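Local coordinates for protein alanine racemase 1 (Caldanaerobacter subterraneus subsp. tengcongensis MB4, PDB 4Y2W) that belongs to the alanine racemase family, joining an N-terminal TIM barrel to a largely beta C-terminal domain in a chain that assembles as a dimer, at residues 248-254 / 332-338; 71-75 / 99-103; 21-25 / 225-231; 108-113 / 150-154. The protein carries 1 engineered substitution. One frame throughout, in Å; residues are numbered along the deposited sequence.

Contact 1 (248-254 / 332-338); sequences LRFTTRV and GDEVVII
Phe250 and Ile337 make the tight end of this strand pair: CD1 of Ile337 sits 3.9 Å from the centroid of the Phe250 ring, a CH-pi contact almost straight above one face. Ile338 comes to the edge of the same ring, its CD1 3.7 Å from Phe250 CD2. Both isoleucines oppose one phenylalanine because a classic beta bulge shifts the antiparallel register. Phe250 O accepts two backbone N-H groups, the closer from Ile337 N at 2.7 Å and the other from Ile338 N. Beyond the bulge, Thr252 and Val335 form a hydrogen-bonded pair, and CG2 of Val254 rests 3.8 Å from CG2 of Val335. Val11 and Ile283 of adjoining strands help to bury this face.

The charged side chains Arg249, Arg253 and Glu334 make the more open side, partly exposed, though Thr251 and Val336 lie buried among them. The Arg249 chain, bent at chi2 and chi3, brings NH2 to within 2.8 Å of Glu334 OE1 in a salt bridge. Guanidinium and carboxylate stand nearly perpendicular, 80° apart. The same NH2 bridges Glu12, while NH1 bonds to Thr340 O. Arg253 lays a guanidinium face over Glu334 CB; Gly332 O lies in the plane of that group and accepts from Arg253 NH1 at 3.3 Å.

Backbone bonds and hydrocarbon fix the register, while the Arg249 guanidinium, set between Glu334 and Glu12, would have its charge largely balanced by the two acids.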
loop_
_atom_site.group_PDB
_atom_site.type_symbol
_atom_site.label_atom_id
_atom_site.label_comp_id
_atom_site.label_asym_id
_atom_site.label_seq_id
_atom_site.Cartn_x
_atom_site.Cartn_y
_atom_site.Cartn_z
ATOM N N LEU A 248 13.785 -9.652 4.232
ATOM C CA LEU A 248 13.348 -8.268 4.411
ATOM C C LEU A 248 13.412 -7.829 5.865
ATOM O O LEU A 248 12.966 -8.552 6.755
ATOM C CB LEU A 248 11.916 -8.107 3.910
ATOM C CG LEU A 248 11.296 -6.714 4.053
ATOM C CD1 LEU A 248 10.364 -6.437 2.882
ATOM C CD2 LEU A 248 10.570 -6.531 5.382
ATOM N N ARG A 249 13.948 -6.631 6.094
ATOM C CA ARG A 249 13.859 -5.982 7.403
ATOM C C ARG A 249 13.157 -4.627 7.275
ATOM O O ARG A 249 13.679 -3.704 6.649
ATOM C CB ARG A 249 15.242 -5.801 8.025
ATOM C CG ARG A 249 15.954 -7.101 8.363
ATOM C CD ARG A 249 16.848 -6.928 9.582
ATOM N NE ARG A 249 17.716 -5.757 9.453
ATOM C CZ ARG A 249 18.200 -5.037 10.466
ATOM N NH1 ARG A 249 17.918 -5.337 11.732
ATOM N NH2 ARG A 249 18.975 -3.992 10.206
ATOM N N PHE A 250 11.969 -4.523 7.865
ATOM C CA PHE A 250 11.187 -3.292 7.857
ATOM C C PHE A 250 11.594 -2.492 9.086
ATOM O O PHE A 250 11.291 -2.888 10.206
ATOM C CB PHE A 250 9.691 -3.634 7.878
ATOM C CG PHE A 250 8.767 -2.470 7.628
ATOM C CD1 PHE A 250 9.231 -1.234 7.179
ATOM C CD2 PHE A 250 7.398 -2.636 7.808
ATOM C CE1 PHE A 250 8.354 -0.188 6.948
ATOM C CE2 PHE A 250 6.519 -1.595 7.576
ATOM C CZ PHE A 250 6.997 -0.368 7.145
ATOM N N THR A 251 12.297 -1.380 8.871
ATOM C CA THR A 251 12.917 -0.633 9.965
ATOM C C THR A 251 12.596 0.863 9.937
ATOM O O THR A 251 12.188 1.407 8.907
ATOM C CB THR A 251 14.448 -0.804 9.940
ATOM O OG1 THR A 251 15.013 -0.006 8.893
ATOM C CG2 THR A 251 14.824 -2.272 9.723
ATOM N N THR A 252 12.783 1.511 11.086
ATOM C CA THR A 252 12.662 2.965 11.210
ATOM C C THR A 252 13.606 3.486 12.296
ATOM O O THR A 252 14.409 2.726 12.839
ATOM C CB THR A 252 11.217 3.395 11.513
ATOM O OG1 THR A 252 11.124 4.822 11.451
ATOM C CG2 THR A 252 10.769 2.920 12.887
ATOM N N ARG A 253 13.517 4.778 12.607
ATOM C CA ARG A 253 14.454 5.405 13.539
ATOM C C ARG A 253 13.760 6.193 14.642
ATOM O O ARG A 253 12.631 6.658 14.478
ATOM C CB ARG A 253 15.400 6.342 12.787
ATOM C CG ARG A 253 16.233 5.668 11.709
ATOM C CD ARG A 253 17.374 4.859 12.298
ATOM N NE ARG A 253 17.873 3.869 11.344
ATOM C CZ ARG A 253 19.067 3.277 11.401
ATOM N NH1 ARG A 253 19.936 3.560 12.372
ATOM N NH2 ARG A 253 19.396 2.396 10.467
ATOM N N VAL A 254 14.459 6.350 15.763
ATOM C CA VAL A 254 13.964 7.181 16.848
ATOM C C VAL A 254 14.130 8.635 16.419
ATOM O O VAL A 254 15.224 9.071 16.050
ATOM C CB VAL A 254 14.690 6.910 18.182
ATOM C CG1 VAL A 254 14.143 7.815 19.278
ATOM C CG2 VAL A 254 14.536 5.447 18.587
ATOM N N GLY A 332 17.975 8.460 16.511
ATOM C CA GLY A 332 18.570 7.754 15.382
ATOM C C GLY A 332 18.922 6.302 15.656
ATOM O O GLY A 332 19.580 5.658 14.835
ATOM N N ASP A 333 18.498 5.779 16.804
ATOM C CA ASP A 333 18.603 4.344 17.051
ATOM C C ASP A 333 17.611 3.618 16.153
ATOM O O ASP A 333 16.489 4.084 15.950
ATOM C CB ASP A 333 18.331 4.000 18.518
ATOM C CG ASP A 333 19.476 4.394 19.437
ATOM O OD1 ASP A 333 20.606 4.622 18.942
ATOM O OD2 ASP A 333 19.241 4.475 20.664
ATOM N N GLU A 334 18.038 2.484 15.608
ATOM C CA GLU A 334 17.203 1.691 14.714
ATOM C C GLU A 334 16.035 1.065 15.473
ATOM O O GLU A 334 16.204 0.586 16.599
ATOM C CB GLU A 334 18.047 0.596 14.063
ATOM C CG GLU A 334 17.299 -0.301 13.089
ATOM C CD GLU A 334 18.193 -1.366 12.491
ATOM O OE1 GLU A 334 18.152 -1.555 11.256
ATOM O OE2 GLU A 334 18.943 -2.006 13.255
ATOM N N VAL A 335 14.858 1.076 14.854
ATOM C CA VAL A 335 13.685 0.398 15.399
ATOM C C VAL A 335 13.147 -0.568 14.349
ATOM O O VAL A 335 12.713 -0.145 13.280
ATOM C CB VAL A 335 12.585 1.395 15.803
ATOM C CG1 VAL A 335 11.331 0.658 16.262
ATOM C CG2 VAL A 335 13.095 2.320 16.899
ATOM N N VAL A 336 13.184 -1.861 14.656
ATOM C CA VAL A 336 12.772 -2.894 13.708
ATOM C C VAL A 336 11.298 -3.244 13.906
ATOM O O VAL A 336 10.856 -3.526 15.016
ATOM C CB VAL A 336 13.654 -4.159 13.832
ATOM C CG1 VAL A 336 13.167 -5.265 12.903
ATOM C CG2 VAL A 336 15.102 -3.812 13.527
ATOM N N ILE A 337 10.555 -3.213 12.805
ATOM C CA ILE A 337 9.124 -3.494 12.788
ATOM C C ILE A 337 8.869 -4.932 12.350
ATOM O O ILE A 337 8.032 -5.632 12.929
ATOM C CB ILE A 337 8.408 -2.544 11.810
ATOM C CG1 ILE A 337 8.733 -1.085 12.151
ATOM C CG2 ILE A 337 6.904 -2.786 11.830
ATOM C CD1 ILE A 337 8.607 -0.138 10.976
ATOM N N ILE A 338 9.582 -5.341 11.303
ATOM C CA ILE A 338 9.591 -6.714 10.810
ATOM C C ILE A 338 11.044 -7.122 10.648
ATOM O O ILE A 338 11.830 -6.375 10.064
ATOM C CB ILE A 338 8.909 -6.837 9.431
ATOM C CG1 ILE A 338 7.463 -6.339 9.496
ATOM C CG2 ILE A 338 8.975 -8.278 8.930
ATOM C CD1 ILE A 338 6.790 -6.239 8.143
#

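Contact 2 (71-75 / 99-103); sequences ALELR and KHDLT
The guanidinium of Arg75 turns its edge to the backbone of 99-103 and has Leu102 CD2 over one face. In its plane, NE donates to His100 O at 2.7 Å, meeting the carbonyl almost head-on at a C=O...N angle of 169°. NH2 takes the next carbonyl, Asp101 O, at 3.0 Å, again close to the guanidinium plane. The other flat group, the His100 ring, is approached obliquely by Leu72, whose CD2 lies 3.8 Å from ND1, a nitrogen that makes a weak hydrogen bond to Gln96 O.

A bend at chi2 (-80°) swings the far end of Arg75 off the helix and across to the two carbonyls. On the way its CG passes 3.8 Å from Leu102 CD2, the two side chains sliding past each other in opposite directions. The other branch of Leu102 packs against the helix: CD1 touches Ala71 CB at 3.7 Å and Leu72 CD2 at 3.8 Å. Two bonds from different nitrogens hold the guanidinium against rotation, and NH1 adds further bonds to Ile79 O and Thr81 O.

On the same helix, Glu73 makes a salt bridge to Arg368 of the second subunit. Helix 68-76 is thus tied to the turn that leads from the next helix, 94-99, into strand 103-106, an arrangement that belongs to the outer wall of a TIM barrel.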
loop_
_atom_site.group_PDB
_atom_site.type_symbol
_atom_site.label_atom_id
_atom_site.label_comp_id
_atom_site.label_asym_id
_atom_site.label_seq_id
_atom_site.Cartn_x
_atom_site.Cartn_y
_atom_site.Cartn_z
ATOM N N ALA A 71 4.505 -7.392 -15.777
ATOM C CA ALA A 71 5.299 -8.061 -16.811
ATOM C C ALA A 71 6.107 -7.066 -17.639
ATOM O O ALA A 71 7.284 -7.291 -17.914
ATOM C CB ALA A 71 4.403 -8.896 -17.714
ATOM N N LEU A 72 5.469 -5.966 -18.026
ATOM C CA LEU A 72 6.131 -4.935 -18.821
ATOM C C LEU A 72 7.206 -4.180 -18.045
ATOM O O LEU A 72 8.241 -3.837 -18.610
ATOM C CB LEU A 72 5.105 -3.952 -19.386
ATOM C CG LEU A 72 4.205 -4.535 -20.481
ATOM C CD1 LEU A 72 3.009 -3.624 -20.728
ATOM C CD2 LEU A 72 4.985 -4.775 -21.766
ATOM N N GLU A 73 6.962 -3.918 -16.762
ATOM C CA GLU A 73 7.949 -3.241 -15.915
ATOM C C GLU A 73 9.284 -3.981 -15.941
ATOM O O GLU A 73 10.345 -3.360 -16.013
ATOM C CB GLU A 73 7.449 -3.134 -14.470
ATOM C CG GLU A 73 8.427 -2.466 -13.504
ATOM C CD GLU A 73 7.995 -2.565 -12.052
ATOM O OE1 GLU A 73 7.150 -3.424 -11.723
ATOM O OE2 GLU A 73 8.513 -1.787 -11.227
ATOM N N LEU A 74 9.219 -5.308 -15.883
ATOM C CA LEU A 74 10.419 -6.139 -15.908
ATOM C C LEU A 74 11.165 -6.047 -17.244
ATOM O O LEU A 74 12.395 -5.961 -17.262
ATOM C CB LEU A 74 10.064 -7.594 -15.594
ATOM C CG LEU A 74 9.546 -7.849 -14.176
ATOM C CD1 LEU A 74 8.961 -9.249 -14.057
ATOM C CD2 LEU A 74 10.652 -7.630 -13.152
ATOM N N ARG A 75 10.423 -6.059 -18.352
ATOM C CA ARG A 75 11.018 -5.910 -19.690
ATOM C C ARG A 75 11.661 -4.531 -19.891
ATOM O O ARG A 75 12.728 -4.423 -20.501
ATOM C CB ARG A 75 9.976 -6.170 -20.783
ATOM C CG ARG A 75 9.642 -7.641 -20.992
ATOM C CD ARG A 75 10.698 -8.351 -21.831
ATOM N NE ARG A 75 10.302 -9.725 -22.161
ATOM C CZ ARG A 75 10.720 -10.829 -21.536
ATOM N NH1 ARG A 75 11.575 -10.774 -20.520
ATOM N NH2 ARG A 75 10.273 -12.014 -21.937
ATOM N N LYS A 99 4.788 -7.646 -28.536
ATOM C CA LYS A 99 5.994 -6.881 -28.856
ATOM C C LYS A 99 7.173 -7.270 -27.969
ATOM O O LYS A 99 8.281 -7.494 -28.460
ATOM C CB LYS A 99 5.717 -5.379 -28.725
ATOM C CG LYS A 99 6.814 -4.481 -29.272
ATOM C CD LYS A 99 6.386 -3.022 -29.235
ATOM C CE LYS A 99 7.454 -2.101 -29.803
ATOM N NZ LYS A 99 7.150 -0.667 -29.530
ATOM N N HIS A 100 6.926 -7.362 -26.666
ATOM C CA HIS A 100 7.988 -7.637 -25.700
ATOM C C HIS A 100 8.050 -9.113 -25.292
ATOM O O HIS A 100 8.718 -9.468 -24.318
ATOM C CB HIS A 100 7.834 -6.718 -24.483
ATOM C CG HIS A 100 8.054 -5.270 -24.798
ATOM N ND1 HIS A 100 7.022 -4.362 -24.901
ATOM C CD2 HIS A 100 9.190 -4.577 -25.056
ATOM C CE1 HIS A 100 7.512 -3.171 -25.193
ATOM N NE2 HIS A 100 8.825 -3.275 -25.294
ATOM N N ASP A 101 7.358 -9.963 -26.049
ATOM C CA ASP A 101 7.485 -11.411 -25.933
ATOM C C ASP A 101 7.160 -11.893 -24.517
ATOM O O ASP A 101 8.021 -12.415 -23.803
ATOM C CB ASP A 101 8.892 -11.849 -26.372
ATOM C CG ASP A 101 9.010 -13.349 -26.549
ATOM O OD1 ASP A 101 8.008 -13.981 -26.945
ATOM O OD2 ASP A 101 10.107 -13.896 -26.294
ATOM N N LEU A 102 5.907 -11.701 -24.122
ATOM C CA LEU A 102 5.436 -12.098 -22.802
ATOM C C LEU A 102 4.444 -13.247 -22.923
ATOM O O LEU A 102 3.551 -13.223 -23.769
ATOM C CB LEU A 102 4.782 -10.909 -22.090
ATOM C CG LEU A 102 5.706 -9.726 -21.780
ATOM C CD1 LEU A 102 4.900 -8.524 -21.323
ATOM C CD2 LEU A 102 6.745 -10.101 -20.736
ATOM N N THR A 103 4.610 -14.253 -22.072
ATOM C CA THR A 103 3.716 -15.399 -22.056
ATOM C C THR A 103 2.387 -14.986 -21.420
ATOM O O THR A 103 2.368 -14.308 -20.389
ATOM C CB THR A 103 4.336 -16.578 -21.280
ATOM O OG1 THR A 103 5.704 -16.741 -21.671
ATOM C CG2 THR A 103 3.576 -17.866 -21.545
#

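Contact 3 (21-25 / 225-231). With PO4 (phosphate ion), chain C.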
loop_
_atom_site.group_PDB
_atom_site.type_symbol
_atom_site.label_atom_id
_atom_site.label_comp_id
_atom_site.label_asym_id
_atom_site.label_seq_id
_atom_site.Cartn_x
_atom_site.Cartn_y
_atom_site.Cartn_z
ATOM N N ASN A 21 17.359 -18.734 -0.651
ATOM C CA ASN A 21 16.058 -19.406 -0.561
ATOM C C ASN A 21 15.656 -20.029 -1.893
ATOM O O ASN A 21 15.019 -21.080 -1.925
ATOM C CB ASN A 21 14.964 -18.434 -0.107
ATOM C CG ASN A 21 15.153 -17.958 1.321
ATOM O OD1 ASN A 21 15.924 -18.533 2.087
ATOM N ND2 ASN A 21 14.441 -16.897 1.685
ATOM N N PHE A 22 16.026 -19.366 -2.986
ATOM C CA PHE A 22 15.845 -19.912 -4.329
ATOM C C PHE A 22 16.632 -21.215 -4.491
ATOM O O PHE A 22 16.088 -22.215 -4.964
ATOM C CB PHE A 22 16.269 -18.878 -5.382
ATOM C CG PHE A 22 16.410 -19.434 -6.770
ATOM C CD1 PHE A 22 15.290 -19.707 -7.542
ATOM C CD2 PHE A 22 17.669 -19.670 -7.311
ATOM C CE1 PHE A 22 15.418 -20.211 -8.825
ATOM C CE2 PHE A 22 17.803 -20.175 -8.592
ATOM C CZ PHE A 22 16.677 -20.446 -9.352
ATOM N N ARG A 23 17.901 -21.202 -4.083
ATOM C CA ARG A 23 18.743 -22.404 -4.127
ATOM C C ARG A 23 18.227 -23.548 -3.234
ATOM O O ARG A 23 18.480 -24.716 -3.524
ATOM C CB ARG A 23 20.200 -22.069 -3.781
ATOM C CG ARG A 23 20.932 -21.317 -4.885
ATOM C CD ARG A 23 22.443 -21.310 -4.676
ATOM N NE ARG A 23 22.836 -20.691 -3.409
ATOM C CZ ARG A 23 22.875 -19.380 -3.178
ATOM N NH1 ARG A 23 22.540 -18.506 -4.122
ATOM N NH2 ARG A 23 23.250 -18.935 -1.985
ATOM N N GLU A 24 17.512 -23.213 -2.162
ATOM C CA GLU A 24 16.872 -24.221 -1.310
ATOM C C GLU A 24 15.761 -24.965 -2.052
ATOM O O GLU A 24 15.579 -26.166 -1.855
ATOM C CB GLU A 24 16.302 -23.586 -0.037
ATOM C CG GLU A 24 17.352 -23.065 0.929
ATOM C CD GLU A 24 18.135 -24.175 1.600
ATOM O OE1 GLU A 24 17.502 -25.104 2.142
ATOM O OE2 GLU A 24 19.384 -24.117 1.591
ATOM N N ILE A 25 15.029 -24.255 -2.905
ATOM C CA ILE A 25 13.947 -24.864 -3.678
ATOM C C ILE A 25 14.493 -25.872 -4.695
ATOM O O ILE A 25 13.875 -26.911 -4.932
ATOM C CB ILE A 25 13.083 -23.805 -4.402
ATOM C CG1 ILE A 25 12.483 -22.809 -3.402
ATOM C CG2 ILE A 25 11.966 -24.468 -5.203
ATOM C CD1 ILE A 25 11.693 -23.448 -2.278
ATOM N N PRO A 225 7.367 -21.292 -6.906
ATOM C CA PRO A 225 7.600 -20.707 -5.585
ATOM C C PRO A 225 7.410 -19.193 -5.587
ATOM O O PRO A 225 7.889 -18.512 -6.497
ATOM C CB PRO A 225 9.063 -21.056 -5.302
ATOM C CG PRO A 225 9.688 -21.157 -6.648
ATOM C CD PRO A 225 8.624 -21.727 -7.542
ATOM N N GLY A 226 6.721 -18.682 -4.571
ATOM C CA GLY A 226 6.494 -17.246 -4.420
ATOM C C GLY A 226 6.941 -16.762 -3.059
ATOM O O GLY A 226 8.122 -16.482 -2.855
ATOM N N ILE A 227 5.997 -16.674 -2.122
ATOM C CA ILE A 227 6.284 -16.193 -0.766
ATOM C C ILE A 227 7.479 -16.904 -0.129
ATOM O O ILE A 227 8.266 -16.287 0.589
ATOM C CB ILE A 227 5.053 -16.327 0.162
ATOM C CG1 ILE A 227 5.304 -15.649 1.517
ATOM C CG2 ILE A 227 4.682 -17.789 0.379
ATOM C CD1 ILE A 227 5.715 -14.196 1.421
ATOM N N ILE A 228 7.621 -18.194 -0.409
ATOM C CA ILE A 228 8.695 -18.995 0.173
ATOM C C ILE A 228 10.089 -18.472 -0.194
ATOM O O ILE A 228 11.033 -18.616 0.580
ATOM C CB ILE A 228 8.537 -20.482 -0.215
ATOM C CG1 ILE A 228 9.300 -21.378 0.765
ATOM C CG2 ILE A 228 8.965 -20.723 -1.659
ATOM C CD1 ILE A 228 8.806 -22.808 0.761
ATOM N N LEU A 229 10.204 -17.841 -1.361
ATOM C CA LEU A 229 11.450 -17.196 -1.768
ATOM C C LEU A 229 11.808 -15.999 -0.878
ATOM O O LEU A 229 12.953 -15.536 -0.894
ATOM C CB LEU A 229 11.358 -16.724 -3.223
ATOM C CG LEU A 229 11.156 -17.782 -4.311
ATOM C CD1 LEU A 229 10.773 -17.119 -5.628
ATOM C CD2 LEU A 229 12.401 -18.642 -4.483
ATOM N N PHE A 230 10.836 -15.502 -0.110
ATOM C CA PHE A 230 11.017 -14.301 0.708
ATOM C C PHE A 230 10.986 -14.585 2.218
ATOM O O PHE A 230 10.579 -13.740 3.020
ATOM C CB PHE A 230 9.985 -13.248 0.281
ATOM C CG PHE A 230 10.030 -12.948 -1.193
ATOM C CD1 PHE A 230 11.023 -12.126 -1.718
ATOM C CD2 PHE A 230 9.119 -13.529 -2.067
ATOM C CE1 PHE A 230 11.088 -11.868 -3.079
ATOM C CE2 PHE A 230 9.182 -13.275 -3.430
ATOM C CZ PHE A 230 10.164 -12.441 -3.936
ATOM N N GLY A 231 11.443 -15.780 2.591
ATOM C CA GLY A 231 11.721 -16.118 3.984
ATOM C C GLY A 231 10.514 -16.400 4.855
ATOM O O GLY A 231 10.588 -16.255 6.073
HETATM P P PO4 C . 2.837 -19.007 -3.363
HETATM O O1 PO4 C . 4.090 -19.627 -2.785
HETATM O O2 PO4 C . 1.612 -19.737 -2.857
HETATM O O3 PO4 C . 2.885 -19.099 -4.872
HETATM O O4 PO4 C . 2.756 -17.557 -2.940
#
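Asn21 pushes a polar side chain into a buried, otherwise greasy interface, against a short 3-10 turn whose opening end meets a phosphate ion. Its ND2 makes a weak hydrogen bond to Leu229 O at 3.3 Å, and Gly231 N lies at a similar distance but, being a donor too, forms no bond with it. The firmer partner is outside the pair: OD1 accepts from Arg245 N. With chi1 at -67°, the Asn21 amide stands beside the backbone N and reaches the end of the turn.

Hydrocarbon covers the rest. Ile25 and Ile228 reach toward each other tip to tip, CD1 to CG2 at 3.9 Å. Leu229 tucks CD2 at the edge of the Phe22 ring, 3.7 Å from Phe22 CA. CG of Pro225 comes within 4.3 Å of Ile25 CG2, and Ile35 of strand 34-38 touches Phe22, Ile25 and Pro225 alike.

On the phosphate side the contacts are long: Gly226 N to O1 of the phosphate at 3.3 Å and Ile227 N to its O4 at 3.5 Å, both weak. Gly226, lacking a side chain, leaves room for O4. The loop follows strand 222-224, the last of the barrel, where TIM barrels often bind phosphate groups. The ion probably came from the crystallisation liquor. Backbone N-H groups at the start of the turn would offer an anion a mildly positive site, while the apolar packing behind them holds the loop against helix 15-28.

Contact 4 (108-113 / 150-154); sequences DIKYAK and EILEM
Ile109 lies against Glu150 and Met154 where two helices run side by side. Ile109 CG2 is 3.5 Å from Glu150 OE2, while Ile109 CD1 reaches past the glutamate to Met154 CG at 3.9 Å. The other carboxylate oxygen, Glu150 OE1, takes a weak, strongly bent bond from Ile109 N at 3.2 Å, with an N-H...O angle of 124°. One turn on, Ala112 CB meets the methyl end of Met154, whose extended chain delivers CE at 3.8 Å. At the outer edge Lys113 bends at chi4 (-60°) and sets NZ 3.0 Å from Glu153 OE1, a salt bridge in which NZ meets the oxygen from above the carboxylate plane.

Behind these lie Tyr141, whose OH bonds to Glu150 OE1 and is its stronger partner, and Asp108, the N-cap of helix 109-121, whose OD2 accepts weakly from Tyr111 N. The positive end of that helix would probably draw the Glu150 carboxylate to it.

The two segments run nearly parallel, 13° apart with axes 10.3 Å from each other, as successive helices outside the barrel do. Beneath them, strand 103-106 offers Val106 to both Ala112 and Met154, and strand 126-131 adds Ile130 under Met154.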
loop_
_atom_site.group_PDB
_atom_site.type_symbol
_atom_site.label_atom_id
_atom_site.label_comp_id
_atom_site.label_asym_id
_atom_site.label_seq_id
_atom_site.Cartn_x
_atom_site.Cartn_y
_atom_site.Cartn_z
ATOM N N ASP A 108 -10.003 -19.479 -23.059
ATOM C CA ASP A 108 -11.143 -19.456 -23.975
ATOM C C ASP A 108 -10.658 -19.153 -25.395
ATOM O O ASP A 108 -9.668 -18.438 -25.584
ATOM C CB ASP A 108 -12.230 -18.469 -23.525
ATOM C CG ASP A 108 -11.822 -17.022 -23.693
ATOM O OD1 ASP A 108 -10.789 -16.624 -23.117
ATOM O OD2 ASP A 108 -12.540 -16.287 -24.405
ATOM N N ILE A 109 -11.358 -19.713 -26.380
ATOM C CA ILE A 109 -10.919 -19.680 -27.780
ATOM C C ILE A 109 -10.995 -18.285 -28.406
ATOM O O ILE A 109 -10.144 -17.925 -29.219
ATOM C CB ILE A 109 -11.717 -20.695 -28.648
ATOM C CG1 ILE A 109 -11.032 -20.927 -30.003
ATOM C CG2 ILE A 109 -13.163 -20.249 -28.855
ATOM C CD1 ILE A 109 -9.636 -21.506 -29.900
ATOM N N LYS A 110 -12.006 -17.506 -28.033
ATOM C CA LYS A 110 -12.190 -16.178 -28.610
ATOM C C LYS A 110 -10.993 -15.287 -28.301
ATOM O O LYS A 110 -10.547 -14.522 -29.155
ATOM C CB LYS A 110 -13.471 -15.531 -28.086
ATOM C CG LYS A 110 -13.861 -14.262 -28.827
ATOM C CD LYS A 110 -14.970 -13.513 -28.108
ATOM C CE LYS A 110 -15.326 -12.227 -28.837
ATOM N NZ LYS A 110 -16.160 -11.325 -27.995
ATOM N N TYR A 111 -10.481 -15.401 -27.078
ATOM C CA TYR A 111 -9.312 -14.641 -26.639
ATOM C C TYR A 111 -8.048 -15.099 -27.372
ATOM O O TYR A 111 -7.242 -14.277 -27.803
ATOM C CB TYR A 111 -9.147 -14.771 -25.118
ATOM C CG TYR A 111 -8.034 -13.933 -24.512
ATOM C CD1 TYR A 111 -8.021 -12.547 -24.649
ATOM C CD2 TYR A 111 -6.999 -14.529 -23.796
ATOM C CE1 TYR A 111 -7.006 -11.782 -24.095
ATOM C CE2 TYR A 111 -5.984 -13.773 -23.239
ATOM C CZ TYR A 111 -5.991 -12.401 -23.390
ATOM O OH TYR A 111 -4.978 -11.653 -22.836
ATOM N N ALA A 112 -7.892 -16.412 -27.521
ATOM C CA ALA A 112 -6.762 -16.983 -28.256
ATOM C C ALA A 112 -6.700 -16.477 -29.696
ATOM O O ALA A 112 -5.620 -16.174 -30.199
ATOM C CB ALA A 112 -6.839 -18.501 -28.241
ATOM N N LYS A 113 -7.857 -16.393 -30.349
ATOM C CA LYS A 113 -7.957 -15.857 -31.712
ATOM C C LYS A 113 -7.505 -14.402 -31.779
ATOM O O LYS A 113 -6.727 -14.030 -32.658
ATOM C CB LYS A 113 -9.395 -15.956 -32.236
ATOM C CG LYS A 113 -9.863 -17.364 -32.579
ATOM C CD LYS A 113 -11.285 -17.343 -33.126
ATOM C CE LYS A 113 -11.861 -18.743 -33.295
ATOM N NZ LYS A 113 -11.063 -19.584 -34.232
ATOM N N GLU A 150 -11.158 -26.735 -27.620
ATOM C CA GLU A 150 -10.552 -25.420 -27.835
ATOM C C GLU A 150 -9.029 -25.458 -27.760
ATOM O O GLU A 150 -8.352 -24.781 -28.530
ATOM C CB GLU A 150 -11.103 -24.402 -26.836
ATOM C CG GLU A 150 -12.597 -24.153 -26.991
ATOM C CD GLU A 150 -13.097 -22.976 -26.177
ATOM O OE1 GLU A 150 -12.377 -22.525 -25.266
ATOM O OE2 GLU A 150 -14.214 -22.496 -26.456
ATOM N N ILE A 151 -8.495 -26.256 -26.840
ATOM C CA ILE A 151 -7.049 -26.420 -26.708
ATOM C C ILE A 151 -6.452 -27.065 -27.959
ATOM O O ILE A 151 -5.348 -26.710 -28.372
ATOM C CB ILE A 151 -6.689 -27.237 -25.446
ATOM C CG1 ILE A 151 -6.971 -26.403 -24.192
ATOM C CG2 ILE A 151 -5.223 -27.653 -25.455
ATOM C CD1 ILE A 151 -7.022 -27.204 -22.910
ATOM N N LEU A 152 -7.181 -28.003 -28.563
ATOM C CA LEU A 152 -6.712 -28.675 -29.781
ATOM C C LEU A 152 -6.701 -27.738 -30.989
ATOM O O LEU A 152 -5.855 -27.873 -31.872
ATOM C CB LEU A 152 -7.547 -29.931 -30.079
ATOM C CG LEU A 152 -7.201 -31.165 -29.229
ATOM C CD1 LEU A 152 -8.329 -32.188 -29.253
ATOM C CD2 LEU A 152 -5.895 -31.799 -29.690
ATOM N N GLU A 153 -7.635 -26.792 -31.027
ATOM C CA GLU A 153 -7.646 -25.782 -32.082
ATOM C C GLU A 153 -6.437 -24.860 -31.936
ATOM O O GLU A 153 -5.738 -24.582 -32.915
ATOM C CB GLU A 153 -8.945 -24.973 -32.047
ATOM C CG GLU A 153 -9.221 -24.208 -33.334
ATOM C CD GLU A 153 -10.592 -23.549 -33.365
ATOM O OE1 GLU A 153 -10.774 -22.614 -34.175
ATOM O OE2 GLU A 153 -11.487 -23.957 -32.588
ATOM N N MET A 154 -6.184 -24.412 -30.707
ATOM C CA MET A 154 -5.036 -23.552 -30.402
ATOM C C MET A 154 -3.707 -24.170 -30.825
ATOM O O MET A 154 -2.792 -23.457 -31.240
ATOM C CB MET A 154 -4.984 -23.237 -28.906
ATOM C CG MET A 154 -6.075 -22.294 -28.429
ATOM S SD MET A 154 -5.996 -22.026 -26.650
ATOM C CE MET A 154 -7.714 -21.685 -26.277
#

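Contacts 1 and 3 are the buried ones; contacts 2 and 4 are partly buried, on the flank of the barrel. Contact 1 alone belongs to the C-terminal domain and is a strand ladder held by backbone bonds, whereas the other three join barrel elements mainly through side chains. Contact 3 brings helix 15-28 to the loop after the last barrel strand, and contacts 2 and 4 fall between its segments in sequence. Their chemistry differs: an arginine on loop carbonyls in contact 2, a lysine-glutamate bridge and a glutamate at the start of the neighbouring helix in contact 4. Strand 103-106 begins at contact 2 and lies under contact 4; the centres of these two contacts are about 22 Å apart.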